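Local coordinates for protein 6-O-methylguanine DNA methyltransferase (PDB 2B6C) that is of unproven function but probably takes part in the repair of alkylated DNA, like AlkD-type repair enzymes, at residues 22-27 with 101-105; 27-32 with 67-73; 44-48 with 77-81; 60-65 with 94-98. One frame throughout, in Å; residues are numbered along the deposited sequence. Where two conformers were deposited one is given.

Interaction 1 (22-27 with 101-105); sequences YMKHQF and KAWWD
Segment 22-27 leaves helix 13-22 and turns back through a Schellman motif, with K24 (phi 62°, psi 37°) as its C-prime residue, then becomes extended at F27 (phi -125°, psi 153°); 101-105 runs as loop, extended at A102 and W103, into helix 104-120, W103 taking the N-cap position. The two form no strand pairing: the CA atoms of M23 and W103 lie 8.0 Å apart, those of F27 and K101 8.5 Å, and no direct hydrogen bond crosses the gap. M23, a selenomethionine in the mmt rotamer, reaches the two indoles from one side: SE makes Met-aromatic contacts with both, 4.7 Å from the centroid of the W103 five-membered ring (at its edge) and, obliquely, 4.4 Å from that of W104 (chi1 p); its CE lies 3.7 Å from W104 CZ2 and 3.6 Å from D105 CB. In this all-helical, AlkD-like fold the cluster ties the turn after the first helix to the N-terminus of helix 104-120. W103 (chi1 t) receives the edge of F27 (chi1 m) in an offset edge-to-face pair, centroids 6.0 Å apart and planes at 63°. Q26 NE2 lies over a face of W103, 3.2 Å from its CE2, and donates to M23 O at 2.9 Å. One water donates to Y22 O at 2.7 Å and accepts from W103 NE1 and W104 NE1, each at 3.0 Å.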
# COMPACT_ATOMS: atom_id res chain seq x y z
N TYR B 22 14.17 4.75 -29.88
CA TYR B 22 13.19 3.74 -29.65
C TYR B 22 11.74 4.29 -29.61
O TYR B 22 10.78 3.60 -30.03
CB TYR B 22 13.58 3.04 -28.35
CG TYR B 22 12.67 1.94 -27.92
CD1 TYR B 22 11.89 2.09 -26.78
CD2 TYR B 22 12.59 0.74 -28.66
CE1 TYR B 22 11.05 1.07 -26.35
CE2 TYR B 22 11.75 -0.29 -28.26
CZ TYR B 22 10.99 -0.12 -27.09
OH TYR B 22 10.14 -1.11 -26.66
N MSE B 23 11.60 5.54 -29.15
CA MSE B 23 10.33 6.26 -29.19
C MSE B 23 10.22 7.12 -30.41
O MSE B 23 9.42 8.05 -30.41
CB MSE B 23 10.13 7.14 -27.95
CG MSE B 23 10.26 6.37 -26.70
SE MSE B 23 8.98 4.83 -26.58
CE MSE B 23 9.56 4.18 -24.89
N LYS B 24 11.00 6.81 -31.45
CA LYS B 24 10.94 7.49 -32.75
C LYS B 24 11.28 9.00 -32.68
O LYS B 24 10.66 9.80 -33.40
CB LYS B 24 9.59 7.28 -33.48
CG LYS B 24 9.08 5.83 -33.57
CD LYS B 24 9.18 5.32 -34.98
CE LYS B 24 8.36 4.05 -35.12
NZ LYS B 24 7.67 3.89 -36.43
N HIS B 25 12.24 9.36 -31.83
CA HIS B 25 12.85 10.71 -31.82
C HIS B 25 11.87 11.83 -31.60
O HIS B 25 12.06 12.92 -32.14
CB HIS B 25 13.59 11.00 -33.15
CG HIS B 25 14.68 10.03 -33.45
ND1 HIS B 25 15.89 10.03 -32.77
CD2 HIS B 25 14.73 9.01 -34.33
CE1 HIS B 25 16.65 9.06 -33.25
NE2 HIS B 25 15.97 8.43 -34.20
N GLN B 26 10.84 11.61 -30.82
CA GLN B 26 9.88 12.68 -30.60
C GLN B 26 9.88 13.20 -29.16
O GLN B 26 9.13 14.10 -28.86
CB GLN B 26 8.48 12.21 -30.99
CG GLN B 26 7.99 11.04 -30.18
CD GLN B 26 6.74 10.46 -30.79
OE1 GLN B 26 5.76 11.18 -31.06
NE2 GLN B 26 6.76 9.17 -31.02
N PHE B 27 10.71 12.62 -28.30
CA PHE B 27 10.89 13.09 -26.94
C PHE B 27 12.34 13.33 -26.72
O PHE B 27 13.19 12.66 -27.34
CB PHE B 27 10.41 12.05 -25.90
CG PHE B 27 8.96 11.70 -26.03
CD1 PHE B 27 8.58 10.47 -26.57
CD2 PHE B 27 7.97 12.60 -25.60
CE1 PHE B 27 7.21 10.13 -26.72
CE2 PHE B 27 6.60 12.28 -25.75
CZ PHE B 27 6.23 11.04 -26.34
N LYS B 101 1.65 14.89 -24.08
CA LYS B 101 2.94 14.24 -24.31
C LYS B 101 2.71 12.71 -24.52
O LYS B 101 3.41 11.88 -23.94
CB LYS B 101 3.92 14.50 -23.15
CG LYS B 101 3.96 15.95 -22.68
CD LYS B 101 5.10 16.16 -21.71
CE LYS B 101 5.51 17.62 -21.54
NZ LYS B 101 6.84 17.65 -20.89
N ALA B 102 1.72 12.38 -25.34
CA ALA B 102 1.21 11.03 -25.45
C ALA B 102 1.96 10.18 -26.44
O ALA B 102 2.18 10.59 -27.61
CB ALA B 102 -0.27 11.06 -25.82
N TRP B 103 2.31 8.98 -25.98
CA TRP B 103 2.83 7.93 -26.85
C TRP B 103 2.55 6.65 -26.06
O TRP B 103 2.07 6.75 -24.93
CB TRP B 103 4.34 8.13 -27.09
CG TRP B 103 4.94 7.27 -28.18
CD1 TRP B 103 5.96 6.37 -28.05
CD2 TRP B 103 4.57 7.27 -29.57
NE1 TRP B 103 6.25 5.80 -29.28
CE2 TRP B 103 5.42 6.36 -30.23
CE3 TRP B 103 3.62 7.98 -30.33
CZ2 TRP B 103 5.34 6.11 -31.60
CZ3 TRP B 103 3.55 7.73 -31.72
CH2 TRP B 103 4.40 6.79 -32.32
N TRP B 104 2.85 5.46 -26.58
CA TRP B 104 2.38 4.25 -25.87
C TRP B 104 3.01 4.13 -24.47
O TRP B 104 2.43 3.54 -23.57
CB TRP B 104 2.62 2.99 -26.72
CG TRP B 104 4.09 2.71 -26.99
CD1 TRP B 104 4.81 3.04 -28.12
CD2 TRP B 104 5.02 2.08 -26.10
NE1 TRP B 104 6.12 2.64 -27.99
CE2 TRP B 104 6.28 2.05 -26.76
CE3 TRP B 104 4.91 1.49 -24.82
CZ2 TRP B 104 7.41 1.48 -26.19
CZ3 TRP B 104 6.05 0.95 -24.23
CH2 TRP B 104 7.29 0.94 -24.92
N ASP B 105 4.21 4.68 -24.30
CA ASP B 105 4.93 4.56 -23.05
C ASP B 105 4.23 5.30 -21.89
O ASP B 105 4.04 4.72 -20.81
CB ASP B 105 6.42 4.95 -23.22
CG ASP B 105 6.62 6.39 -23.68
OD1 ASP B 105 5.76 6.94 -24.39
OD2 ASP B 105 7.68 7.00 -23.35
O HOH W 1 8.12 3.60 -30.02

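Interaction 2 (27-32 with 67-73); sequences FVFAGI and TEREYQY
R69 lays its guanidinium flat on the ring of F27, centres 3.6 Å apart and planes at 13°, a stacked cation-pi pair; its CB sits over the face of F29, 3.6 Å from that ring's centroid. The arginine (chi1 t, chi2 p) runs past both phenylalanines, and its guanidinium is also salt-bridged to D105 and hydrogen-bonded to K101 O. Segment 27-32 is a loop with extended backbone angles from F27 to F29, turning at A30 and G31 (phi 97°, psi 43°), and it crosses the start of helix 69-81 with F29 and E68 nearest, CA to CA 4.8 Å. R69 N donates to V28 O at 2.8 Å, and a water links V28 N (2.8 Å) to T67 O (3.0 Å). E70 (chi1 m) points its carboxylate into the turn: A30 N donates to E70 OE1 at 2.8 Å, while G31 N and I32 N donate to its OE2 at 2.7 and 2.9 Å. The contact fixes the linker between helices 13-22 and 34-48 across the head of helix 69-81. Three consecutive amides on one buried carboxylate imply that E70 is well solvated by peptide N-H groups, which binds the turn to the helix.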
# COMPACT_ATOMS: atom_id res chain seq x y z
N PHE B 27 10.71 12.62 -28.30
CA PHE B 27 10.89 13.09 -26.94
C PHE B 27 12.34 13.33 -26.72
O PHE B 27 13.19 12.66 -27.34
CB PHE B 27 10.41 12.05 -25.90
CG PHE B 27 8.96 11.70 -26.03
CD1 PHE B 27 8.58 10.47 -26.57
CD2 PHE B 27 7.97 12.60 -25.60
CE1 PHE B 27 7.21 10.13 -26.72
CE2 PHE B 27 6.60 12.28 -25.75
CZ PHE B 27 6.23 11.04 -26.34
N VAL B 28 12.64 14.25 -25.81
CA VAL B 28 14.00 14.42 -25.29
C VAL B 28 14.16 13.46 -24.09
O VAL B 28 13.27 13.40 -23.21
CB VAL B 28 14.29 15.93 -24.95
CG1 VAL B 28 15.74 16.16 -24.43
CG2 VAL B 28 14.05 16.80 -26.17
N PHE B 29 15.26 12.70 -24.05
CA PHE B 29 15.56 11.83 -22.92
C PHE B 29 16.77 12.32 -22.13
O PHE B 29 17.68 12.95 -22.71
CB PHE B 29 15.81 10.38 -23.37
CG PHE B 29 14.54 9.59 -23.57
CD1 PHE B 29 13.81 9.70 -24.75
CD2 PHE B 29 14.05 8.77 -22.55
CE1 PHE B 29 12.58 8.97 -24.92
CE2 PHE B 29 12.86 8.03 -22.71
CZ PHE B 29 12.14 8.13 -23.91
N ALA B 30 16.79 12.00 -20.84
CA ALA B 30 17.99 12.26 -20.05
C ALA B 30 18.96 11.09 -20.25
O ALA B 30 20.15 11.26 -20.19
CB ALA B 30 17.65 12.44 -18.57
N GLY B 31 18.41 9.90 -20.50
CA GLY B 31 19.21 8.70 -20.64
C GLY B 31 19.29 7.88 -19.37
O GLY B 31 20.35 7.37 -19.02
N ILE B 32 18.14 7.74 -18.70
CA ILE B 32 18.02 6.99 -17.46
C ILE B 32 17.07 5.81 -17.63
O ILE B 32 15.85 6.00 -17.54
CB ILE B 32 17.45 7.86 -16.30
CG1 ILE B 32 18.12 9.24 -16.25
CG2 ILE B 32 17.59 7.11 -14.95
CD1 ILE B 32 19.60 9.21 -15.87
N THR B 67 11.21 18.77 -19.29
CA THR B 67 11.54 18.47 -20.67
C THR B 67 11.75 17.00 -20.95
O THR B 67 11.17 16.46 -21.89
CB THR B 67 12.79 19.26 -21.11
OG1 THR B 67 12.43 20.64 -21.16
CG2 THR B 67 13.27 18.82 -22.51
N GLU B 68 12.62 16.38 -20.16
CA GLU B 68 13.02 15.02 -20.42
C GLU B 68 11.90 14.05 -20.08
O GLU B 68 11.17 14.22 -19.08
CB GLU B 68 14.29 14.72 -19.65
CG GLU B 68 15.40 15.66 -19.99
CD GLU B 68 15.41 17.04 -19.24
OE1 GLU B 68 14.46 17.48 -18.53
OE2 GLU B 68 16.41 17.72 -19.42
N ARG B 69 11.79 13.03 -20.92
CA ARG B 69 10.73 12.03 -20.86
C ARG B 69 10.68 11.31 -19.49
O ARG B 69 9.63 11.03 -18.98
CB ARG B 69 10.96 11.04 -22.01
CG ARG B 69 9.81 10.09 -22.30
CD ARG B 69 8.46 10.78 -22.22
NE ARG B 69 7.39 9.99 -22.85
CZ ARG B 69 6.13 10.40 -22.98
NH1 ARG B 69 5.78 11.59 -22.50
NH2 ARG B 69 5.22 9.62 -23.58
N GLU B 70 11.84 11.02 -18.90
CA GLU B 70 11.86 10.29 -17.61
C GLU B 70 11.12 11.04 -16.47
O GLU B 70 10.63 10.42 -15.53
CB GLU B 70 13.31 9.94 -17.24
CG GLU B 70 14.01 9.05 -18.27
CD GLU B 70 14.89 9.83 -19.23
OE1 GLU B 70 14.55 10.98 -19.60
OE2 GLU B 70 15.93 9.29 -19.64
N TYR B 71 11.01 12.36 -16.58
CA TYR B 71 10.22 13.14 -15.64
C TYR B 71 8.72 12.91 -15.76
O TYR B 71 8.02 13.03 -14.75
CB TYR B 71 10.54 14.62 -15.76
CG TYR B 71 11.98 14.92 -15.34
CD1 TYR B 71 12.40 14.71 -14.00
CD2 TYR B 71 12.90 15.40 -16.25
CE1 TYR B 71 13.71 14.99 -13.61
CE2 TYR B 71 14.22 15.67 -15.87
CZ TYR B 71 14.61 15.46 -14.55
OH TYR B 71 15.92 15.74 -14.21
N GLN B 72 8.24 12.58 -16.96
CA GLN B 72 6.81 12.16 -17.09
C GLN B 72 6.62 10.82 -16.41
O GLN B 72 5.58 10.59 -15.78
CB GLN B 72 6.30 12.08 -18.54
CG GLN B 72 6.04 13.41 -19.21
CD GLN B 72 7.27 14.00 -19.83
OE1 GLN B 72 7.89 14.91 -19.25
NE2 GLN B 72 7.63 13.54 -21.01
N TYR B 73 7.65 9.96 -16.49
CA TYR B 73 7.58 8.64 -15.85
C TYR B 73 7.58 8.81 -14.34
O TYR B 73 6.88 8.07 -13.64
CB TYR B 73 8.75 7.73 -16.24
CG TYR B 73 8.93 7.44 -17.72
CD1 TYR B 73 7.84 7.49 -18.61
CD2 TYR B 73 10.19 7.03 -18.22
CE1 TYR B 73 8.01 7.21 -19.95
CE2 TYR B 73 10.38 6.75 -19.57
CZ TYR B 73 9.28 6.82 -20.43
OH TYR B 73 9.44 6.51 -21.76
O HOH W 2 10.40 15.43 -24.55

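Interaction 3 (44-48 with 77-81); sequences LLKES and DLALQ
L45, L78 and Q81 bury most of this contact, in which helix segments 44-48 and 77-81 cross at -47° with their axes 9.6 Å apart at closest. The register is set by L45 and L78, whose CA atoms are 6.1 Å apart. L45 (chi1 m, chi2 t) points across and places CD2 3.6 Å from L78 CD2 and 3.9 Å from D77 CB; its CD1 lies 4.1 Å from Q81 CG. L78, also mt, starts sideways but brings CD2 to 3.5 Å from S48 CB and 4.5 Å from L44 CG. Q81 (chi1 m) adds its aliphatic part at the exposed margin. No hydrogen bond spans the two segments: S48 OG (chi1 p) turns back to L45 O at 2.6 Å and also meets N82, while D77 is salt-bridged to R37. L78 also touches I60, Y63 and W51. Such apolar crossing of helices 34-48 and 69-81, with helix 53-65 between them in sequence, is characteristic of an alpha-helical repeat solenoid, as expected for an AlkD-like protein.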
# COMPACT_ATOMS: atom_id res chain seq x y z
N LEU B 44 12.12 10.06 -3.26
CA LEU B 44 11.10 11.03 -3.58
C LEU B 44 9.71 10.39 -3.52
O LEU B 44 8.76 11.01 -3.03
CB LEU B 44 11.35 11.68 -4.97
CG LEU B 44 10.22 12.54 -5.53
CD1 LEU B 44 10.32 13.93 -4.95
CD2 LEU B 44 10.37 12.56 -7.02
N LEU B 45 9.59 9.16 -4.04
CA LEU B 45 8.30 8.49 -4.03
C LEU B 45 7.86 8.22 -2.58
O LEU B 45 6.69 8.35 -2.26
CB LEU B 45 8.32 7.20 -4.88
CG LEU B 45 8.55 7.46 -6.39
CD1 LEU B 45 8.66 6.14 -7.15
CD2 LEU B 45 7.47 8.31 -7.02
N LYS B 46 8.81 7.85 -1.73
CA LYS B 46 8.53 7.60 -0.32
C LYS B 46 7.99 8.86 0.38
O LYS B 46 7.00 8.79 1.09
CB LYS B 46 9.78 7.07 0.39
CG LYS B 46 9.71 7.06 1.93
CD LYS B 46 11.05 6.66 2.56
CE LYS B 46 11.41 5.21 2.29
NZ LYS B 46 12.47 4.70 3.23
N GLU B 47 8.63 10.01 0.19
CA GLU B 47 8.20 11.21 0.90
C GLU B 47 6.90 11.79 0.32
O GLU B 47 6.20 12.51 1.01
CB GLU B 47 9.33 12.26 1.04
CG GLU B 47 9.26 13.47 0.11
CD GLU B 47 10.05 14.68 0.64
OE1 GLU B 47 10.89 14.49 1.55
OE2 GLU B 47 9.82 15.81 0.15
N SER B 48 6.59 11.45 -0.93
CA SER B 48 5.40 11.96 -1.60
C SER B 48 4.10 11.59 -0.86
O SER B 48 3.16 12.35 -0.87
CB SER B 48 5.35 11.49 -3.04
OG SER B 48 4.94 10.12 -3.10
N ASP B 77 4.58 7.78 -11.74
CA ASP B 77 4.95 7.00 -10.54
C ASP B 77 4.44 7.69 -9.26
O ASP B 77 4.00 7.03 -8.34
CB ASP B 77 6.47 6.77 -10.42
CG ASP B 77 6.96 5.60 -11.26
OD1 ASP B 77 6.14 4.79 -11.77
OD2 ASP B 77 8.20 5.51 -11.44
N LEU B 78 4.49 9.02 -9.22
CA LEU B 78 3.94 9.75 -8.08
C LEU B 78 2.44 9.49 -7.89
O LEU B 78 1.95 9.30 -6.76
CB LEU B 78 4.19 11.26 -8.18
CG LEU B 78 5.64 11.68 -7.93
CD1 LEU B 78 5.85 13.12 -8.40
CD2 LEU B 78 5.97 11.58 -6.44
N ALA B 79 1.73 9.47 -9.00
CA ALA B 79 0.32 9.19 -9.02
C ALA B 79 0.07 7.73 -8.67
O ALA B 79 -0.76 7.42 -7.81
CB ALA B 79 -0.28 9.55 -10.41
N LEU B 80 0.79 6.83 -9.31
CA LEU B 80 0.66 5.40 -9.03
C LEU B 80 0.91 5.04 -7.55
O LEU B 80 0.18 4.25 -6.96
CB LEU B 80 1.64 4.62 -9.89
CG LEU B 80 1.10 4.04 -11.18
CD1 LEU B 80 2.31 3.82 -12.09
CD2 LEU B 80 0.40 2.71 -10.80
N GLN B 81 1.98 5.59 -6.98
CA GLN B 81 2.33 5.36 -5.57
C GLN B 81 1.30 5.88 -4.57
O GLN B 81 1.21 5.38 -3.46
CB GLN B 81 3.71 5.97 -5.25
CG GLN B 81 4.90 5.24 -5.88
CD GLN B 81 4.78 3.71 -5.92
OE1 GLN B 81 4.39 3.13 -6.95
NE2 GLN B 81 5.13 3.06 -4.83

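Interaction 4 (60-65 with 94-98); sequences IEAYYQ and FKAYV. With SO4 (sulfate ion), chain I.
Here the short 3-10 turn after helix 88-94 packs on helix 53-65, one of the layer contacts of the AlkD-like helical-repeat fold. Segment 60-65 belongs to helix 53-65; the nearest CA atoms across the pair, those of Y64 and Y97, are 8.6 Å apart, so long side chains bridge the space. F94 (chi1 m) opens the second segment, its ring edge meeting I60 (chi1 m, chi2 t) with CZ 3.8 Å from I60 CD1; F86 and F113 make edge-to-face pairs with the same ring. K95 begins the 3-10 turn and takes no part in the contact with the helix; its NZ is 2.9 Å from O3 of a sulfate, probably from the crystallisation liquor, that is also held by E136, N137 and N140. The turn is closed by Y97 N to F94 O at 3.0 Å and by V98 N to K95 O at 3.1 Å. Y97 (chi1 m) then points toward the helix and has the largest covered area of any residue here. Its edge is directed at the face of Y64 (chi1 t), centroids 4.9 Å apart and planes at 59°, with Y97 CD1 3.7 Å from Y64 CD2; the hydroxyl of Y64 itself bonds to Q100 and W110. E61 (chi1 t, chi2 p) receives a hydrogen bond from the tyrosine hydroxyl, Y97 OH to E61 OE1 2.7 Å.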
# COMPACT_ATOMS: atom_id res chain seq x y z
N ILE B 60 3.20 16.54 -9.23
CA ILE B 60 2.92 15.70 -10.38
C ILE B 60 2.93 16.58 -11.63
O ILE B 60 3.55 16.26 -12.64
CB ILE B 60 1.59 14.93 -10.25
CG1 ILE B 60 1.75 13.83 -9.19
CG2 ILE B 60 1.16 14.33 -11.60
CD1 ILE B 60 0.46 13.17 -8.78
N GLU B 61 2.23 17.71 -11.55
CA GLU B 61 2.18 18.64 -12.65
C GLU B 61 3.58 19.19 -13.02
O GLU B 61 3.93 19.19 -14.19
CB GLU B 61 1.14 19.75 -12.37
CG GLU B 61 1.20 20.94 -13.34
CD GLU B 61 0.71 20.61 -14.78
OE1 GLU B 61 0.09 19.54 -15.04
OE2 GLU B 61 0.93 21.47 -15.66
N ALA B 62 4.35 19.66 -12.04
CA ALA B 62 5.72 20.14 -12.33
C ALA B 62 6.64 19.09 -12.99
O ALA B 62 7.30 19.41 -13.97
CB ALA B 62 6.38 20.76 -11.10
N TYR B 63 6.65 17.84 -12.50
CA TYR B 63 7.44 16.78 -13.17
C TYR B 63 6.94 16.48 -14.59
O TYR B 63 7.74 16.23 -15.50
CB TYR B 63 7.49 15.50 -12.33
CG TYR B 63 8.47 15.59 -11.17
CD1 TYR B 63 9.84 15.46 -11.38
CD2 TYR B 63 8.02 15.81 -9.87
CE1 TYR B 63 10.74 15.58 -10.33
CE2 TYR B 63 8.89 15.93 -8.82
CZ TYR B 63 10.26 15.82 -9.05
OH TYR B 63 11.14 15.92 -7.99
N TYR B 64 5.63 16.52 -14.80
CA TYR B 64 5.08 16.19 -16.11
C TYR B 64 5.49 17.24 -17.13
O TYR B 64 5.73 16.93 -18.28
CB TYR B 64 3.55 16.06 -16.06
CG TYR B 64 3.01 15.12 -17.13
CD1 TYR B 64 3.02 13.74 -16.93
CD2 TYR B 64 2.56 15.61 -18.36
CE1 TYR B 64 2.56 12.88 -17.90
CE2 TYR B 64 2.09 14.74 -19.38
CZ TYR B 64 2.08 13.38 -19.13
OH TYR B 64 1.64 12.48 -20.09
N GLN B 65 5.63 18.48 -16.68
CA GLN B 65 5.96 19.55 -17.61
C GLN B 65 7.48 19.75 -17.81
O GLN B 65 7.88 20.55 -18.65
CB GLN B 65 5.21 20.84 -17.23
CG GLN B 65 3.65 20.68 -17.05
CD GLN B 65 2.90 20.02 -18.26
OE1 GLN B 65 3.33 20.10 -19.42
NE2 GLN B 65 1.73 19.40 -17.97
N PHE B 94 -7.19 13.60 -13.51
CA PHE B 94 -5.99 13.02 -14.15
C PHE B 94 -6.17 12.64 -15.64
O PHE B 94 -5.20 12.49 -16.35
CB PHE B 94 -5.46 11.80 -13.41
CG PHE B 94 -4.64 12.10 -12.18
CD1 PHE B 94 -3.33 12.59 -12.29
CD2 PHE B 94 -5.15 11.84 -10.90
CE1 PHE B 94 -2.55 12.81 -11.15
CE2 PHE B 94 -4.38 12.08 -9.75
CZ PHE B 94 -3.08 12.56 -9.89
N LYS B 95 -7.41 12.47 -16.09
CA LYS B 95 -7.66 12.13 -17.50
C LYS B 95 -7.08 13.21 -18.44
O LYS B 95 -6.67 12.89 -19.55
CB LYS B 95 -9.16 11.84 -17.79
CG LYS B 95 -9.49 11.91 -19.31
CD LYS B 95 -10.80 11.26 -19.72
CE LYS B 95 -11.05 11.47 -21.23
NZ LYS B 95 -11.18 12.94 -21.54
N ALA B 96 -7.03 14.46 -17.97
CA ALA B 96 -6.43 15.55 -18.73
C ALA B 96 -4.98 15.26 -19.17
O ALA B 96 -4.52 15.83 -20.16
CB ALA B 96 -6.53 16.92 -17.98
N TYR B 97 -4.27 14.41 -18.44
CA TYR B 97 -2.87 14.09 -18.77
C TYR B 97 -2.71 13.05 -19.88
O TYR B 97 -1.67 13.01 -20.54
CB TYR B 97 -2.11 13.57 -17.56
CG TYR B 97 -1.74 14.59 -16.52
CD1 TYR B 97 -0.72 15.50 -16.74
CD2 TYR B 97 -2.41 14.62 -15.28
CE1 TYR B 97 -0.36 16.44 -15.76
CE2 TYR B 97 -2.07 15.56 -14.29
CZ TYR B 97 -1.05 16.47 -14.54
OH TYR B 97 -0.70 17.40 -13.55
N VAL B 98 -3.71 12.20 -20.09
CA VAL B 98 -3.55 11.07 -21.00
C VAL B 98 -3.15 11.48 -22.46
O VAL B 98 -2.17 10.97 -22.98
CB VAL B 98 -4.78 10.11 -20.94
CG1 VAL B 98 -4.70 9.06 -22.06
CG2 VAL B 98 -4.86 9.44 -19.55
S SO4 I . -11.50 13.34 -25.68
O1 SO4 I . -11.07 14.71 -25.43
O2 SO4 I . -12.81 13.31 -26.36
O3 SO4 I . -11.72 12.68 -24.38
O4 SO4 I . -10.47 12.64 -26.48

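Interactions 1 and 2 touch and share F27, whose face stacks on R69 and whose edge meets W103; D105 bonded to Y73 and K101 O bonded to R69 join them further, so the loop after helix 13-22 is held to two helix starts at once. Interaction 1 is a surface contact rich in indoles and lacking direct hydrogen bonds, whereas partly buried interaction 2 depends on charge and backbone amides. Interactions 2 and 3 use opposite ends of helix 69-81: polar capture of a loop at one, aliphatic helix crossing at the other. Interactions 3 and 4, both partly buried, meet where L78 packs on I60 and Y63, and K101 NZ on Y64 O connects interaction 4 to interaction 1.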